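Local coordinates for protein short chain dehydrogenase/reductase (Acinetobacter baumannii, PDB 4IUY) that probably catalyses NAD(P)-dependent oxidation or reduction of a substrate not yet identified, as expected of a Rossmann-fold short-chain dehydrogenase/reductase, at residues E146-Q149 against H150-A154; L247-A251 against S252-Q256. One frame throughout, in Å; residues are numbered along the deposited sequence.

Contact 1: E146-Q149 against H150-A154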
loop_
_atom_site.group_PDB
_atom_site.type_symbol
_atom_site.label_atom_id
_atom_site.label_comp_id
_atom_site.label_asym_id
_atom_site.label_seq_id
_atom_site.Cartn_x
_atom_site.Cartn_y
_atom_site.Cartn_z
ATOM N N GLU D 146 20.930 -19.072 4.790
ATOM C CA GLU D 146 21.545 -20.318 5.232
ATOM C C GLU D 146 20.544 -21.467 5.261
ATOM O O GLU D 146 20.853 -22.544 4.788
ATOM C CB GLU D 146 22.251 -20.158 6.590
ATOM C CG GLU D 146 23.397 -19.156 6.589
ATOM C CD GLU D 146 24.516 -19.516 5.606
ATOM O OE1 GLU D 146 24.779 -20.724 5.372
ATOM O OE2 GLU D 146 25.139 -18.577 5.064
ATOM N N VAL D 147 19.344 -21.227 5.775
ATOM C CA VAL D 147 18.310 -22.262 5.826
ATOM C C VAL D 147 17.888 -22.722 4.440
ATOM O O VAL D 147 17.619 -23.898 4.212
ATOM C CB VAL D 147 17.079 -21.813 6.656
ATOM C CG1 VAL D 147 15.896 -22.762 6.465
ATOM C CG2 VAL D 147 17.455 -21.732 8.125
ATOM N N VAL D 148 17.826 -21.789 3.509
ATOM C CA VAL D 148 17.539 -22.139 2.127
ATOM C C VAL D 148 18.597 -23.053 1.494
ATOM O O VAL D 148 18.272 -24.042 0.815
ATOM C CB VAL D 148 17.336 -20.874 1.290
ATOM C CG1 VAL D 148 17.531 -21.149 -0.221
ATOM C CG2 VAL D 148 16.006 -20.272 1.628
ATOM N N GLN D 149 19.864 -22.735 1.728
ATOM C CA GLN D 149 20.937 -23.583 1.218
ATOM C C GLN D 149 20.785 -25.007 1.754
ATOM O O GLN D 149 20.983 -25.974 1.020
ATOM C CB GLN D 149 22.308 -23.016 1.604
ATOM C CG GLN D 149 22.606 -21.634 1.040
ATOM C CD GLN D 149 23.171 -21.676 -0.378
ATOM O OE1 GLN D 149 23.138 -22.712 -1.042
ATOM N NE2 GLN D 149 23.715 -20.553 -0.834
ATOM N N HIS D 150 20.447 -25.110 3.040
ATOM C CA HIS D 150 20.231 -26.385 3.745
ATOM C C HIS D 150 19.044 -27.147 3.153
ATOM O O HIS D 150 19.140 -28.320 2.827
ATOM C CB HIS D 150 20.068 -26.053 5.223
ATOM C CG HIS D 150 19.505 -27.144 6.074
ATOM N ND1 HIS D 150 20.299 -28.006 6.798
ATOM C CD2 HIS D 150 18.226 -27.470 6.369
ATOM C CE1 HIS D 150 19.530 -28.835 7.481
ATOM N NE2 HIS D 150 18.266 -28.538 7.232
HETATM N N MSE D 151 17.930 -26.456 2.965
HETATM C CA MSE D 151 16.755 -27.060 2.332
HETATM C C MSE D 151 17.063 -27.600 0.932
HETATM O O MSE D 151 16.816 -28.770 0.642
HETATM C CB MSE D 151 15.606 -26.047 2.279
HETATM C CG MSE D 151 14.991 -25.759 3.623
HETATM SE SE MSE D 151 13.585 -24.396 3.498
HETATM C CE MSE D 151 12.922 -24.403 5.329
ATOM N N ILE D 152 17.608 -26.739 0.075
ATOM C CA ILE D 152 18.047 -27.137 -1.274
ATOM C C ILE D 152 18.938 -28.378 -1.298
ATOM O O ILE D 152 18.769 -29.285 -2.119
ATOM C CB ILE D 152 18.794 -25.985 -1.941
ATOM C CG1 ILE D 152 17.803 -24.872 -2.291
ATOM C CG2 ILE D 152 19.542 -26.475 -3.168
ATOM C CD1 ILE D 152 18.450 -23.606 -2.815
ATOM N N LYS D 153 19.888 -28.405 -0.378
ATOM C CA LYS D 153 20.791 -29.520 -0.239
ATOM C C LYS D 153 20.017 -30.813 -0.002
ATOM O O LYS D 153 20.347 -31.847 -0.560
ATOM C CB LYS D 153 21.752 -29.210 0.910
ATOM C CG LYS D 153 23.114 -29.850 0.818
ATOM C CD LYS D 153 24.082 -29.124 1.754
ATOM C CE LYS D 153 24.009 -27.606 1.497
ATOM N NZ LYS D 153 24.785 -26.769 2.455
ATOM N N ALA D 154 18.937 -30.722 0.765
ATOM C CA ALA D 154 18.114 -31.882 1.102
ATOM C C ALA D 154 16.956 -32.080 0.135
ATOM O O ALA D 154 16.145 -32.988 0.322
ATOM C CB ALA D 154 17.579 -31.752 2.536
#
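Val147 and Met151, a selenomethionine here, meet one turn apart near the C-terminal end of the long helix 126-153, and their contact illustrates how i to i+4 pairs line up along one face of a helix. The chain of Met151 is extended beyond CG, and this carries its end methyl CE to within 3.6 Å of Val147 CG1. This is the buried side: Val147 also packs on Leu96 of helix 89-101, and Met151 reaches Ile201.

A quarter turn away, Val148 and Ile152 repeat the pattern. CG1 of Val148 lies 3.7 Å from CD1 of Ile152, and Leu122 of the second subunit packs on both residues. His150 is buried against Leu96 and Thr105; its ND1 is hydrogen-bonded to Glu100 and its NE2 to the backbone N of Ile106, two bonds that fix the ring's rotation and satisfy both nitrogens.

The solvent side is looser. Lys153 folds back at chi3 (-51°), bringing CE to 3.5 Å from Gln149 O, while its NZ stays 6.7 Å from Glu146 OE1, too far for a salt bridge; the carboxylate of Glu146 turns instead to Arg89.

Beneath both sides runs the regular ladder of the alpha-helix. Ile152 N donates to Val148 O at 2.9 Å in a nearly straight bond (169°), and Lys153 N donates to Gln149 O at 3.0 Å. The chemistry implies a division of labour: backbone bonds hold the turn, apolar groups pack against helix 89-101, the loop residue Ile201 and the second subunit, and the polar ends of Glu146 and His150 tie the helix to Arg89 and Glu100 of helix 89-101 and to Ile106 beyond it.

Contact 2: L247-A251 against S252-Q256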
loop_
_atom_site.group_PDB
_atom_site.type_symbol
_atom_site.label_atom_id
_atom_site.label_comp_id
_atom_site.label_asym_id
_atom_site.label_seq_id
_atom_site.Cartn_x
_atom_site.Cartn_y
_atom_site.Cartn_z
ATOM N N LEU D 247 0.055 -18.664 11.903
ATOM C CA LEU D 247 1.309 -19.439 12.000
ATOM C C LEU D 247 1.162 -20.821 11.403
ATOM O O LEU D 247 2.035 -21.280 10.671
ATOM C CB LEU D 247 1.784 -19.564 13.449
ATOM C CG LEU D 247 2.486 -18.343 14.043
ATOM C CD1 LEU D 247 2.509 -18.465 15.572
ATOM C CD2 LEU D 247 3.896 -18.213 13.485
ATOM N N LEU D 248 0.058 -21.481 11.740
ATOM C CA LEU D 248 -0.202 -22.819 11.250
ATOM C C LEU D 248 -0.511 -22.800 9.758
ATOM O O LEU D 248 -0.045 -23.683 9.015
ATOM C CB LEU D 248 -1.324 -23.491 12.047
ATOM C CG LEU D 248 -0.986 -23.919 13.481
ATOM C CD1 LEU D 248 -2.149 -24.599 14.141
ATOM C CD2 LEU D 248 0.242 -24.824 13.530
ATOM N N LEU D 249 -1.244 -21.781 9.315
ATOM C CA LEU D 249 -1.532 -21.594 7.892
ATOM C C LEU D 249 -0.252 -21.525 7.063
ATOM O O LEU D 249 -0.129 -22.200 6.053
ATOM C CB LEU D 249 -2.337 -20.303 7.666
ATOM C CG LEU D 249 -2.613 -19.882 6.219
ATOM C CD1 LEU D 249 -3.581 -20.868 5.533
ATOM C CD2 LEU D 249 -3.130 -18.467 6.163
ATOM N N LEU D 250 0.679 -20.661 7.474
ATOM C CA LEU D 250 1.884 -20.372 6.702
ATOM C C LEU D 250 2.975 -21.436 6.855
ATOM O O LEU D 250 3.994 -21.386 6.158
ATOM C CB LEU D 250 2.426 -18.993 7.066
ATOM C CG LEU D 250 1.446 -17.850 6.781
ATOM C CD1 LEU D 250 2.049 -16.522 7.226
ATOM C CD2 LEU D 250 1.049 -17.814 5.290
ATOM N N ALA D 251 2.786 -22.368 7.794
ATOM C CA ALA D 251 3.742 -23.442 7.991
ATOM C C ALA D 251 3.266 -24.769 7.404
ATOM O O ALA D 251 3.993 -25.764 7.429
ATOM C CB ALA D 251 4.071 -23.615 9.449
ATOM N N SER D 252 2.041 -24.808 6.906
ATOM C CA SER D 252 1.495 -26.083 6.470
ATOM C C SER D 252 1.113 -26.082 4.986
ATOM O O SER D 252 1.319 -25.102 4.260
ATOM C CB SER D 252 0.299 -26.479 7.342
ATOM O OG SER D 252 -0.748 -25.507 7.282
ATOM N N GLN D 253 0.603 -27.219 4.543
ATOM C CA GLN D 253 0.100 -27.365 3.197
ATOM C C GLN D 253 -0.986 -26.329 2.887
ATOM O O GLN D 253 -1.041 -25.797 1.784
ATOM C CB GLN D 253 -0.442 -28.796 3.017
ATOM C CG GLN D 253 -1.303 -29.002 1.774
ATOM C CD GLN D 253 -1.596 -30.465 1.490
ATOM O OE1 GLN D 253 -0.834 -31.127 0.785
ATOM N NE2 GLN D 253 -2.691 -30.984 2.050
ATOM N N ALA D 254 -1.793 -25.995 3.887
ATOM C CA ALA D 254 -2.880 -25.036 3.725
ATOM C C ALA D 254 -2.425 -23.722 3.098
ATOM O O ALA D 254 -3.206 -23.051 2.427
ATOM C CB ALA D 254 -3.543 -24.771 5.063
ATOM N N GLY D 255 -1.164 -23.373 3.319
ATOM C CA GLY D 255 -0.605 -22.122 2.859
ATOM C C GLY D 255 0.290 -22.220 1.646
ATOM O O GLY D 255 0.967 -21.257 1.284
ATOM N N GLN D 256 0.332 -23.385 1.019
ATOM C CA GLN D 256 1.312 -23.569 -0.036
ATOM C C GLN D 256 1.074 -22.676 -1.259
ATOM O O GLN D 256 2.030 -22.334 -1.950
ATOM C CB GLN D 256 1.468 -25.045 -0.421
ATOM C CG GLN D 256 0.271 -25.686 -1.053
ATOM C CD GLN D 256 0.551 -27.128 -1.431
ATOM O OE1 GLN D 256 -0.171 -28.045 -1.023
ATOM N NE2 GLN D 256 1.620 -27.340 -2.205
HETATM O O HOH W 1 3.003 -23.191 3.672
#
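Leu248 O accepts a hydrogen bond from the hydroxyl of Ser252 near the C-terminal end of helix 244-251, a worked example of a side chain returning to a helix carbonyl four residues back, here in the Rossmann fold of a short-chain dehydrogenase/reductase. Ser252 leads from the helix into the short 3-10 segment 253-255. The bond from Ser252 OG is short, 2.6 Å, and the donor stands 30° off the plane of the carbonyl. Chi1 of 60° sets OG between the backbone N and the carbonyl carbon, which turns it back toward the helix; Ile22 O is a second, weak partner.

Leu249 follows with two roles. Its carbonyl receives a weak bond from Ser252 N at 3.5 Å, and Gly255 CA makes a CA-H...O contact with the same oxygen at 3.2 Å, an approach this near being possible because Gly255 has no side chain to collide with it. The Leu249 side chain leaves with CG anti to the backbone N (chi1 174°), and CD1 lies against Ala254 CB, joined by Phe23 of its own chain and Gly245 of the third subunit.

Leu250 turns its side chain to the sheet, packing on Ile206 and Ile263, while Ala251 rests on Phe47 of helix 38-49. One water bridges two carbonyls of the turn: it donates to Ser252 O at 2.6 Å and, more weakly, to Leu250 O at 3.2 Å.

From the N terminus, the chain reaches contact 1 first, at the end of helix 126-153, and contact 2 only after strands 159-163 and 202-208 and the helices between and beyond them. Each is a local closure within one continuous run of residues, so the two stand in series, neither nested nor crossed. The centres of contact 1 and contact 2 are about 19 Å apart, and the two do not touch. Contact 1 joins its helix to helix 89-101 and the second subunit; contact 2 joins helix 244-251 to strands 202-208 and 262-265, to helix 38-49, and to the third subunit. Together they place two helix ends of one Rossmann fold at different subunit interfaces.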